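PDB 6PTM: uncharacterized protein, which probably acts as an exo-carrageenase of glycoside hydrolase family 42, cleaving sugar units from the ends of carrageenan chains. Local coordinates for residues R329-E332 against S337-D340. Sequence-based numbering, arbitrary orientation.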
loop_
_atom_site.group_PDB
_atom_site.type_symbol
_atom_site.label_atom_id
_atom_site.label_comp_id
_atom_site.label_asym_id
_atom_site.label_seq_id
_atom_site.Cartn_x
_atom_site.Cartn_y
_atom_site.Cartn_z
ATOM N N ARG A 329 13.735 -34.970 16.503
ATOM C CA ARG A 329 12.492 -34.453 15.865
ATOM C C ARG A 329 12.839 -33.872 14.483
ATOM O O ARG A 329 12.065 -34.111 13.535
ATOM C CB ARG A 329 11.775 -33.453 16.768
ATOM C CG ARG A 329 10.804 -34.092 17.758
ATOM C CD ARG A 329 10.893 -33.416 19.118
ATOM N NE ARG A 329 9.683 -33.131 19.881
ATOM C CZ ARG A 329 8.893 -32.067 19.712
ATOM N NH1 ARG A 329 9.105 -31.191 18.739
ATOM N NH2 ARG A 329 7.855 -31.904 20.512
ATOM N N LEU A 330 13.943 -33.130 14.356
ATOM C CA LEU A 330 14.355 -32.623 13.024
ATOM C C LEU A 330 14.652 -33.820 12.121
ATOM O O LEU A 330 14.200 -33.835 10.976
ATOM C CB LEU A 330 15.565 -31.712 13.180
ATOM C CG LEU A 330 16.120 -31.119 11.890
ATOM C CD1 LEU A 330 16.836 -29.819 12.194
ATOM C CD2 LEU A 330 17.070 -32.074 11.199
ATOM N N ASN A 331 15.428 -34.790 12.593
ATOM C CA ASN A 331 15.886 -35.940 11.768
ATOM C C ASN A 331 14.646 -36.685 11.237
ATOM O O ASN A 331 14.676 -37.075 10.075
ATOM C CB ASN A 331 16.813 -36.879 12.561
ATOM C CG ASN A 331 18.253 -36.406 12.637
ATOM O OD1 ASN A 331 18.718 -35.598 11.827
ATOM N ND2 ASN A 331 18.987 -36.885 13.618
ATOM N N GLU A 332 13.630 -36.904 12.072
ATOM C CA GLU A 332 12.369 -37.588 11.690
ATOM C C GLU A 332 11.718 -36.803 10.548
ATOM O O GLU A 332 11.153 -37.424 9.657
ATOM C CB GLU A 332 11.339 -37.593 12.822
ATOM C CG GLU A 332 11.577 -38.592 13.926
ATOM C CD GLU A 332 10.813 -38.288 15.215
ATOM O OE1 GLU A 332 9.847 -37.462 15.171
ATOM O OE2 GLU A 332 11.208 -38.836 16.279
ATOM N N SER A 337 20.169 -37.766 9.606
ATOM C CA SER A 337 20.892 -38.507 10.662
ATOM C C SER A 337 21.904 -37.606 11.356
ATOM O O SER A 337 22.978 -38.113 11.752
ATOM C CB SER A 337 21.578 -39.680 10.046
ATOM O OG SER A 337 20.576 -40.619 9.802
ATOM N N TYR A 338 21.594 -36.322 11.509
ATOM C CA TYR A 338 22.530 -35.373 12.149
ATOM C C TYR A 338 22.676 -35.731 13.629
ATOM O O TYR A 338 21.664 -36.078 14.260
ATOM C CB TYR A 338 22.010 -33.952 12.006
ATOM C CG TYR A 338 21.986 -33.445 10.586
ATOM C CD1 TYR A 338 23.159 -33.332 9.860
ATOM C CD2 TYR A 338 20.799 -33.026 9.989
ATOM C CE1 TYR A 338 23.151 -32.832 8.569
ATOM C CE2 TYR A 338 20.783 -32.509 8.697
ATOM C CZ TYR A 338 21.962 -32.446 7.980
ATOM O OH TYR A 338 21.984 -31.888 6.741
ATOM N N LYS A 339 23.892 -35.638 14.164
ATOM C CA LYS A 339 24.147 -36.082 15.548
ATOM C C LYS A 339 23.664 -34.977 16.492
ATOM O O LYS A 339 23.377 -35.313 17.623
ATOM C CB LYS A 339 25.614 -36.496 15.712
ATOM C CG LYS A 339 26.603 -35.357 15.920
ATOM C CD LYS A 339 28.074 -35.827 16.019
ATOM C CE LYS A 339 29.068 -34.711 16.299
ATOM N N ASP A 340 23.522 -33.718 16.034
ATOM C CA ASP A 340 23.113 -32.570 16.891
ATOM C C ASP A 340 22.798 -31.379 15.994
ATOM O O ASP A 340 23.085 -31.487 14.823
ATOM C CB ASP A 340 24.183 -32.193 17.917
ATOM C CG ASP A 340 25.553 -31.888 17.330
ATOM O OD1 ASP A 340 25.628 -31.213 16.243
ATOM O OD2 ASP A 340 26.535 -32.339 17.944
#
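Asn-331, in the short helix 327-334, faces Tyr-338 in the irregular chain that turns back beside the helix; the backbones come nearest at Asn-331 and Ser-337, whose CA atoms lie 5.7 Å apart. With CG beside its own backbone N and anti to the carbonyl carbon (chi1 -81°), Asn-331 holds its carboxamide against the Tyr-338 backbone. Asn-331 ND2 gives a nearly straight hydrogen bond (169°) to Tyr-338 O at 2.9 Å, lying in both amide planes and using a carbonyl lone pair. Asn-331 OD1 accepts a more bent one from Tyr-338 N at 3.0 Å, the donor 31° off the carbonyl plane; Thr-336 OG1 is also hydrogen-bonded to this oxygen. Asparagine suits the place because one short, flat group both donates and accepts. Leu-330, branched and apolar, suits a buried position against Leu-320 and Val-344; its CD2 meets the Tyr-338 ring edge, 4.0 Å from Tyr-338 CD2. Tyrosine offers that apolar edge while its OH bonds weakly to Asp-345 N. A leucine in place of Asn-331 would probably leave the N and O of Tyr-338 without these partners, the loop held less firmly. The paired bonds tie Tyr-338 to this peripheral helix, consistent with a defined loop path.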